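Local structure of filamentation induced by cAMP protein Fic (Desulfovibrio alaskensis, 4RGL) at residues T15-N20 with F240-L245; R126-G131 with M143-D148; V170-F175 with L199-W204. The protein is of unknown function but is a largely helical member of the Fic/DOC family with a C-terminal domain of the helix-turn-helix class. All coordinates share one frame; numbering follows the deposited sequence.

Interaction 1 of 3, residues T15-N20 with F240-L245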
loop_
_atom_site.group_PDB
_atom_site.type_symbol
_atom_site.label_atom_id
_atom_site.label_comp_id
_atom_site.label_asym_id
_atom_site.label_seq_id
_atom_site.Cartn_x
_atom_site.Cartn_y
_atom_site.Cartn_z
ATOM N N THR A 15 13.501 18.533 -16.457
ATOM C CA THR A 15 13.802 17.966 -17.773
ATOM C C THR A 15 12.472 17.665 -18.524
ATOM O O THR A 15 11.452 17.405 -17.881
ATOM C CB THR A 15 14.691 16.688 -17.614
ATOM O OG1 THR A 15 14.869 16.069 -18.884
ATOM C CG2 THR A 15 14.109 15.698 -16.656
ATOM N N PRO A 16 12.461 17.685 -19.893
ATOM C CA PRO A 16 11.201 17.409 -20.617
ATOM C C PRO A 16 10.571 16.060 -20.222
ATOM O O PRO A 16 9.363 15.896 -20.341
ATOM C CB PRO A 16 11.631 17.406 -22.097
ATOM C CG PRO A 16 13.137 17.365 -22.078
ATOM C CD PRO A 16 13.554 18.025 -20.824
ATOM N N ALA A 17 11.386 15.106 -19.746
ATOM C CA ALA A 17 10.874 13.810 -19.298
ATOM C C ALA A 17 10.041 13.958 -18.015
ATOM O O ALA A 17 9.000 13.311 -17.884
ATOM C CB ALA A 17 12.024 12.842 -19.068
ATOM N N ILE A 18 10.482 14.853 -17.079
ATOM C CA ILE A 18 9.774 15.094 -15.811
ATOM C C ILE A 18 8.379 15.682 -16.079
ATOM O O ILE A 18 7.391 15.156 -15.565
ATOM C CB ILE A 18 10.604 16.020 -14.860
ATOM C CG1 ILE A 18 11.752 15.232 -14.187
ATOM C CG2 ILE A 18 9.695 16.679 -13.794
ATOM C CD1 ILE A 18 12.761 16.144 -13.309
ATOM N N VAL A 19 8.295 16.766 -16.897
ATOM C CA VAL A 19 7.015 17.442 -17.156
ATOM C C VAL A 19 6.017 16.462 -17.823
ATOM O O VAL A 19 4.834 16.490 -17.498
ATOM C CB VAL A 19 7.180 18.742 -17.999
ATOM C CG1 VAL A 19 8.066 19.754 -17.275
ATOM C CG2 VAL A 19 7.725 18.441 -19.391
ATOM N N ASN A 20 6.521 15.542 -18.677
ATOM C CA ASN A 20 5.676 14.532 -19.321
ATOM C C ASN A 20 5.180 13.497 -18.293
ATOM O O ASN A 20 4.029 13.048 -18.372
ATOM C CB ASN A 20 6.428 13.840 -20.462
ATOM C CG ASN A 20 6.404 14.617 -21.759
ATOM O OD1 ASN A 20 5.560 14.387 -22.631
ATOM N ND2 ASN A 20 7.312 15.570 -21.904
ATOM N N PHE A 240 17.257 10.239 -10.749
ATOM C CA PHE A 240 16.495 9.560 -9.702
ATOM C C PHE A 240 15.024 9.999 -9.741
ATOM O O PHE A 240 14.124 9.163 -9.595
ATOM C CB PHE A 240 17.110 9.842 -8.313
ATOM C CG PHE A 240 16.335 9.249 -7.156
ATOM C CD1 PHE A 240 16.484 7.909 -6.812
ATOM C CD2 PHE A 240 15.502 10.042 -6.374
ATOM C CE1 PHE A 240 15.772 7.362 -5.738
ATOM C CE2 PHE A 240 14.797 9.496 -5.298
ATOM C CZ PHE A 240 14.942 8.161 -4.982
ATOM N N VAL A 241 14.782 11.312 -9.962
ATOM C CA VAL A 241 13.428 11.865 -10.046
ATOM C C VAL A 241 12.692 11.236 -11.236
ATOM O O VAL A 241 11.549 10.802 -11.088
ATOM C CB VAL A 241 13.455 13.415 -10.142
ATOM C CG1 VAL A 241 12.043 13.982 -10.296
ATOM C CG2 VAL A 241 14.149 14.022 -8.927
ATOM N N GLU A 242 13.390 11.093 -12.388
ATOM C CA GLU A 242 12.830 10.423 -13.564
ATOM C C GLU A 242 12.444 8.985 -13.235
ATOM O O GLU A 242 11.368 8.535 -13.627
ATOM C CB GLU A 242 13.831 10.440 -14.737
ATOM C CG GLU A 242 14.002 11.797 -15.405
ATOM C CD GLU A 242 14.920 11.771 -16.617
ATOM O OE1 GLU A 242 15.532 10.711 -16.880
ATOM O OE2 GLU A 242 15.015 12.808 -17.312
ATOM N N PHE A 243 13.331 8.253 -12.505
ATOM C CA PHE A 243 13.080 6.859 -12.143
ATOM C C PHE A 243 11.875 6.746 -11.239
ATOM O O PHE A 243 10.994 5.920 -11.493
ATOM C CB PHE A 243 14.312 6.235 -11.455
ATOM C CG PHE A 243 14.128 4.775 -11.081
ATOM C CD1 PHE A 243 14.451 3.762 -11.980
ATOM C CD2 PHE A 243 13.596 4.416 -9.843
ATOM C CE1 PHE A 243 14.254 2.416 -11.645
ATOM C CE2 PHE A 243 13.378 3.072 -9.521
ATOM C CZ PHE A 243 13.713 2.081 -10.422
HETATM N N MSE A 244 11.837 7.557 -10.155
HETATM C CA MSE A 244 10.767 7.481 -9.170
HETATM C C MSE A 244 9.420 7.906 -9.773
HETATM O O MSE A 244 8.432 7.185 -9.608
HETATM C CB MSE A 244 11.092 8.330 -7.950
HETATM C CG MSE A 244 10.250 7.967 -6.727
HETATM SE SE MSE A 244 10.390 6.066 -6.261
HETATM C CE MSE A 244 12.308 5.950 -6.055
ATOM N N LEU A 245 9.381 9.063 -10.506
ATOM C CA LEU A 245 8.142 9.501 -11.178
ATOM C C LEU A 245 7.692 8.458 -12.188
ATOM O O LEU A 245 6.491 8.252 -12.370
ATOM C CB LEU A 245 8.323 10.866 -11.869
ATOM C CG LEU A 245 8.471 12.083 -10.942
ATOM C CD1 LEU A 245 8.721 13.342 -11.745
ATOM C CD2 LEU A 245 7.244 12.261 -10.062
#
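Ile18 reaches Val241 because its CG1 stands beside the backbone N and anti to the carbonyl carbon, chi1 -77°, while CD1 continues the chain outward. On the other helix Glu242 also has CG anti to its carbonyl carbon, and the chain beyond is extended, chi2 -176°, carrying CD out towards the start of 15-20. The two short helical segments run nearly parallel, 24° apart, with their axes 9.7 Å from each other at closest approach.

The two branches of Ile18 serve two neighbours. Its CD1 meets Val241 CG1 at 3.8 Å, and its CG2, on the other branch, lies 4.0 Å from Leu245 CD1; Val241 and Leu245 are one turn apart on their helix, and the isoleucine touches both. Behind this line Val241 rests on Cys173 and Ile174 of helix 168-182, and Leu245 is also covered by Leu21 and Ile25 farther along helix 16-32.

Glu242 borders the apolar line on the more exposed side. Its side chain crosses that of Thr15 at about a right angle, with OE2 against the methyl CG2 of Thr15; the same oxygen is 3.5 Å from Ala17 CB. Glu242 CG comes within 4.3 Å of Ile18 CG1. Thr15 holds the N-cap position of helix 16-32, and the carboxylate of Glu242 lies beside this first turn.

No hydrogen bond spans the two segments. The contact rests on apolar packing round Ile18 and on van der Waals contact of the Glu242 carboxylate, for which the helix's N-terminal end may add a mild attraction.

Interaction 2 of 3, residues R126-G131 with M143-D148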
loop_
_atom_site.group_PDB
_atom_site.type_symbol
_atom_site.label_atom_id
_atom_site.label_comp_id
_atom_site.label_asym_id
_atom_site.label_seq_id
_atom_site.Cartn_x
_atom_site.Cartn_y
_atom_site.Cartn_z
ATOM N N ARG A 126 15.520 9.376 17.310
ATOM C CA ARG A 126 16.623 10.337 17.395
ATOM C C ARG A 126 17.652 10.028 16.336
ATOM O O ARG A 126 17.701 8.897 15.835
ATOM C CB ARG A 126 17.273 10.319 18.806
ATOM C CG ARG A 126 17.700 8.930 19.275
ATOM C CD ARG A 126 18.204 8.954 20.706
ATOM N NE ARG A 126 18.310 7.605 21.267
ATOM C CZ ARG A 126 17.312 6.982 21.895
ATOM N NH1 ARG A 126 16.137 7.585 22.048
ATOM N NH2 ARG A 126 17.482 5.757 22.374
ATOM N N TYR A 127 18.474 11.012 15.975
ATOM C CA TYR A 127 19.497 10.798 14.965
ATOM C C TYR A 127 20.669 10.022 15.551
ATOM O O TYR A 127 20.876 10.037 16.770
ATOM C CB TYR A 127 19.973 12.133 14.366
ATOM C CG TYR A 127 18.864 12.922 13.697
ATOM C CD1 TYR A 127 17.933 12.295 12.870
ATOM C CD2 TYR A 127 18.818 14.311 13.787
ATOM C CE1 TYR A 127 16.933 13.019 12.223
ATOM C CE2 TYR A 127 17.828 15.049 13.136
ATOM C CZ TYR A 127 16.889 14.399 12.351
ATOM O OH TYR A 127 15.905 15.120 11.716
ATOM N N ARG A 128 21.388 9.280 14.695
ATOM C CA ARG A 128 22.530 8.461 15.105
ATOM C C ARG A 128 23.613 9.309 15.772
ATOM O O ARG A 128 23.851 10.452 15.364
ATOM C CB ARG A 128 23.113 7.719 13.897
ATOM C CG ARG A 128 23.421 8.628 12.729
ATOM C CD ARG A 128 23.846 7.857 11.523
ATOM N NE ARG A 128 23.935 8.710 10.340
ATOM C CZ ARG A 128 25.035 9.357 9.972
ATOM N NH1 ARG A 128 26.141 9.265 10.699
ATOM N NH2 ARG A 128 25.036 10.105 8.879
ATOM N N SER A 129 24.251 8.759 16.811
ATOM C CA SER A 129 25.323 9.447 17.520
ATOM C C SER A 129 26.663 9.187 16.849
ATOM O O SER A 129 27.637 9.915 17.097
ATOM C CB SER A 129 25.371 9.001 18.978
ATOM O OG SER A 129 25.580 7.603 19.076
ATOM N N GLY A 130 26.704 8.166 15.992
ATOM C CA GLY A 130 27.918 7.782 15.296
ATOM C C GLY A 130 27.735 7.616 13.806
ATOM O O GLY A 130 26.681 7.959 13.254
ATOM N N GLY A 131 28.777 7.119 13.148
ATOM C CA GLY A 131 28.754 6.873 11.717
ATOM C C GLY A 131 27.916 5.671 11.344
ATOM O O GLY A 131 27.592 4.842 12.200
HETATM N N MSE A 143 30.582 5.220 3.681
HETATM C CA MSE A 143 30.110 5.809 4.932
HETATM C C MSE A 143 29.219 7.018 4.676
HETATM O O MSE A 143 29.482 7.799 3.757
HETATM C CB MSE A 143 31.297 6.212 5.828
HETATM C CG MSE A 143 32.297 5.085 6.056
HETATM SE SE MSE A 143 31.482 3.431 6.680
HETATM C CE MSE A 143 30.737 4.058 8.354
ATOM N N ALA A 144 28.178 7.195 5.519
ATOM C CA ALA A 144 27.297 8.370 5.466
ATOM C C ALA A 144 27.992 9.597 6.098
ATOM O O ALA A 144 29.052 9.451 6.710
ATOM C CB ALA A 144 25.987 8.074 6.188
ATOM N N PRO A 145 27.415 10.820 5.978
ATOM C CA PRO A 145 28.067 11.995 6.600
ATOM C C PRO A 145 28.250 11.825 8.128
ATOM O O PRO A 145 27.469 11.117 8.774
ATOM C CB PRO A 145 27.099 13.144 6.282
ATOM C CG PRO A 145 26.330 12.680 5.096
ATOM C CD PRO A 145 26.189 11.203 5.248
ATOM N N PRO A 146 29.281 12.477 8.733
ATOM C CA PRO A 146 29.464 12.354 10.190
ATOM C C PRO A 146 28.186 12.703 10.957
ATOM O O PRO A 146 27.407 13.546 10.513
ATOM C CB PRO A 146 30.586 13.348 10.489
ATOM C CG PRO A 146 31.332 13.467 9.224
ATOM C CD PRO A 146 30.313 13.344 8.130
ATOM N N ALA A 147 27.974 12.053 12.116
ATOM C CA ALA A 147 26.754 12.218 12.915
ATOM C C ALA A 147 26.522 13.688 13.338
ATOM O O ALA A 147 25.372 14.107 13.470
ATOM C CB ALA A 147 26.817 11.340 14.138
ATOM N N ASP A 148 27.615 14.465 13.548
ATOM C CA ASP A 148 27.499 15.860 13.989
ATOM C C ASP A 148 27.004 16.782 12.841
ATOM O O ASP A 148 26.539 17.897 13.108
ATOM C CB ASP A 148 28.841 16.377 14.559
ATOM C CG ASP A 148 30.049 16.198 13.642
ATOM O OD1 ASP A 148 29.850 16.058 12.413
ATOM O OD2 ASP A 148 31.194 16.272 14.147
#
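Gly130 and Ala147 bring the two backbones together, their CA atoms 5.2 Å apart, and Gly131 follows against Pro146 with 5.7 Å between CA atoms. Neither segment is regular: Pro145 and Pro146 are in the polyproline II conformation, after which the chain turns into a helical conformation at Ala147. The Ala147 methyl group points into the bend of 128-130 and lies against three successive carbonyl oxygens, those of Arg128, Ser129 and Gly130, with CB 3.3 Å from Arg128 O.

The segments flank the base of the short hairpin of strands 133-134 and 142-143, which probably corresponds to the flap of the Fic fold. The side chain that joins them is Arg128. Its CG sits between the backbone N and the carbonyl carbon, chi1 52°; the chain then runs extended to NE, and the guanidinium beyond it meets the second segment. There NH1 and NH2 converge on a single acceptor, Pro145 O: NH2 donates at 2.6 Å with an N-H...O angle of 155°, and NH1 at 3.0 Å along a more bent path. The oxygen lies in the guanidinium plane. NH1 also turns back to its own segment, bonding Gly130 O at 2.9 Å, likewise in plane.

NE bonds the carbonyl O of His183, the first residue of the HPFADGNGR signature, and NH2 has a second acceptor in the O of Ile182, just before it. Obliquely to the guanidinium, Ala144 CB comes 3.5 Å from Arg128 NH2. Farther out, the selenomethionine methyl CE of Met143 lies 4.4 Å from Gly131 C.

Interaction 3 of 3, residues V170-F175 with L199-W204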
loop_
_atom_site.group_PDB
_atom_site.type_symbol
_atom_site.label_atom_id
_atom_site.label_comp_id
_atom_site.label_asym_id
_atom_site.label_seq_id
_atom_site.Cartn_x
_atom_site.Cartn_y
_atom_site.Cartn_z
ATOM N N VAL A 170 7.509 16.035 -7.361
ATOM C CA VAL A 170 8.949 16.276 -7.483
ATOM C C VAL A 170 9.582 16.387 -6.088
ATOM O O VAL A 170 10.615 15.772 -5.831
ATOM C CB VAL A 170 9.236 17.549 -8.332
ATOM C CG1 VAL A 170 10.738 17.805 -8.448
ATOM C CG2 VAL A 170 8.598 17.439 -9.713
ATOM N N ALA A 171 8.940 17.157 -5.182
ATOM C CA ALA A 171 9.442 17.393 -3.825
ATOM C C ALA A 171 9.665 16.077 -3.067
ATOM O O ALA A 171 10.658 15.953 -2.347
ATOM C CB ALA A 171 8.474 18.277 -3.057
ATOM N N SER A 172 8.748 15.080 -3.246
ATOM C CA SER A 172 8.872 13.769 -2.591
ATOM C C SER A 172 10.098 13.016 -3.105
ATOM O O SER A 172 10.791 12.368 -2.323
ATOM C CB SER A 172 7.617 12.932 -2.813
ATOM O OG SER A 172 7.463 12.585 -4.178
ATOM N N CYS A 173 10.379 13.122 -4.413
ATOM C CA CYS A 173 11.540 12.471 -5.016
ATOM C C CYS A 173 12.829 13.131 -4.530
ATOM O O CYS A 173 13.790 12.431 -4.199
ATOM C CB CYS A 173 11.445 12.497 -6.537
ATOM S SG CYS A 173 10.046 11.568 -7.207
ATOM N N ILE A 174 12.859 14.487 -4.504
ATOM C CA ILE A 174 14.040 15.234 -4.059
ATOM C C ILE A 174 14.356 14.896 -2.590
ATOM O O ILE A 174 15.517 14.629 -2.254
ATOM C CB ILE A 174 13.843 16.766 -4.254
ATOM C CG1 ILE A 174 13.514 17.124 -5.739
ATOM C CG2 ILE A 174 15.057 17.540 -3.750
ATOM C CD1 ILE A 174 14.683 16.900 -6.759
ATOM N N PHE A 175 13.316 14.879 -1.720
ATOM C CA PHE A 175 13.494 14.555 -0.304
ATOM C C PHE A 175 14.047 13.137 -0.138
ATOM O O PHE A 175 15.002 12.937 0.609
ATOM C CB PHE A 175 12.172 14.704 0.462
ATOM C CG PHE A 175 12.309 14.504 1.956
ATOM C CD1 PHE A 175 12.268 13.229 2.511
ATOM C CD2 PHE A 175 12.491 15.588 2.805
ATOM C CE1 PHE A 175 12.434 13.044 3.883
ATOM C CE2 PHE A 175 12.638 15.400 4.182
ATOM C CZ PHE A 175 12.607 14.131 4.711
ATOM N N LEU A 199 4.319 10.049 2.695
ATOM C CA LEU A 199 3.730 11.109 3.513
ATOM C C LEU A 199 3.642 12.403 2.727
ATOM O O LEU A 199 2.583 13.026 2.703
ATOM C CB LEU A 199 4.535 11.320 4.814
ATOM C CG LEU A 199 3.908 12.304 5.831
ATOM C CD1 LEU A 199 2.510 11.845 6.266
ATOM C CD2 LEU A 199 4.781 12.466 7.015
ATOM N N ILE A 200 4.732 12.777 2.019
ATOM C CA ILE A 200 4.748 13.987 1.186
ATOM C C ILE A 200 3.642 13.895 0.092
ATOM O O ILE A 200 2.968 14.892 -0.183
ATOM C CB ILE A 200 6.158 14.214 0.562
ATOM C CG1 ILE A 200 7.220 14.402 1.667
ATOM C CG2 ILE A 200 6.149 15.414 -0.402
ATOM C CD1 ILE A 200 8.653 14.375 1.179
ATOM N N LEU A 201 3.403 12.672 -0.454
ATOM C CA LEU A 201 2.377 12.474 -1.483
ATOM C C LEU A 201 0.958 12.494 -0.883
ATOM O O LEU A 201 0.053 13.059 -1.496
ATOM C CB LEU A 201 2.600 11.162 -2.253
ATOM C CG LEU A 201 3.859 11.104 -3.146
ATOM C CD1 LEU A 201 3.920 9.804 -3.903
ATOM C CD2 LEU A 201 3.903 12.277 -4.123
ATOM N N ARG A 202 0.758 11.888 0.320
ATOM C CA ARG A 202 -0.586 11.871 0.908
ATOM C C ARG A 202 -0.941 13.243 1.529
ATOM O O ARG A 202 -2.124 13.565 1.653
ATOM C CB ARG A 202 -0.751 10.749 1.941
ATOM C CG ARG A 202 -0.013 10.956 3.230
ATOM C CD ARG A 202 -0.682 10.185 4.347
ATOM N NE ARG A 202 -1.909 10.845 4.800
ATOM C CZ ARG A 202 -2.868 10.236 5.487
ATOM N NH1 ARG A 202 -2.804 8.927 5.711
ATOM N NH2 ARG A 202 -3.937 10.910 5.886
ATOM N N ASN A 203 0.082 14.082 1.836
ATOM C CA ASN A 203 -0.164 15.457 2.298
ATOM C C ASN A 203 -0.712 16.302 1.146
ATOM O O ASN A 203 -1.356 17.325 1.380
ATOM C CB ASN A 203 1.116 16.086 2.877
ATOM C CG ASN A 203 1.508 15.547 4.255
ATOM O OD1 ASN A 203 0.828 14.685 4.842
ATOM N ND2 ASN A 203 2.594 16.079 4.815
ATOM N N TRP A 204 -0.507 15.829 -0.101
ATOM C CA TRP A 204 -1.057 16.450 -1.304
ATOM C C TRP A 204 -2.387 15.793 -1.676
ATOM O O TRP A 204 -3.406 16.477 -1.794
ATOM C CB TRP A 204 -0.049 16.343 -2.471
ATOM C CG TRP A 204 -0.626 16.662 -3.824
ATOM C CD1 TRP A 204 -1.278 17.802 -4.185
ATOM C CD2 TRP A 204 -0.417 15.920 -5.034
ATOM N NE1 TRP A 204 -1.599 17.759 -5.522
ATOM C CE2 TRP A 204 -1.058 16.627 -6.073
ATOM C CE3 TRP A 204 0.236 14.716 -5.339
ATOM C CZ2 TRP A 204 -1.088 16.157 -7.392
ATOM C CZ3 TRP A 204 0.194 14.246 -6.642
ATOM C CH2 TRP A 204 -0.455 14.968 -7.652
#
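Ile200 fills the tight part of this contact, sending one branch to Phe175 and the other to Ser172. Its CD1 lies 3.6 Å from Phe175 CB and 3.7 Å from Phe175 CG, so the methyl sits at the root of the aromatic side chain and approaches the ring obliquely. CG of Phe175, anti to its backbone N (chi1 -175°), lies within reach of the same methyl. The second branch, Ile200 CG2, rests 3.8 Å from Ser172 CB. With so small a residue opposite, the helices come close here: the CA atoms of Ser172 and Ile200 are 5.6 Å apart.

Next to Ile200, Leu201 turns its tip in, and its CD2 lies 3.6 Å from Ser172 OG. The hydroxyl is not without a polar partner in this apolar setting, since it bonds back to Leu169 O, one turn earlier on its own helix. The packing is looser towards Ala171, whose carbonyl O is 4.4 Å from Ile200 CD1. On the outer side Arg202, partly exposed, makes a salt bridge with Glu99 instead of meeting 170-175, while Trp204 returns to the start of helix 168-182 at Pro168 and Leu169.

All five touching residues are buried, and no hydrogen bond joins the segments. Helix 150-163 closes over one side, Leu161 touching both Phe175 and Ile200, while Leu248 of helix 238-257 covers Leu201. The two helices packed here, 168-182 and 189-202, are joined by a short loop, and the HPFADGNGR signature spans that loop and the first turn of the second helix. This helix-loop-helix arrangement is the hallmark of the Fic core.

From the N terminus, the chain opens interaction 1 at 15-20 and closes it only at 240-245, a loop that encloses the other two contacts. Within it, interaction 2 closes a short loop around the hairpin, from 126-131 to 143-148, before interaction 3 opens at 170-175 and closes at 199-204; these two follow in series and do not cross, both within the Fic/DOC core. Interactions 1 and 3 touch: Met244 and Val241 pack on Cys173 and Ile174, and Leu248 on Leu201, tying helix 238-257 to both core helices as well as to helix 16-32. Interaction 2 stands apart at the surface, its nearest atoms about 8 Å from those of interaction 3.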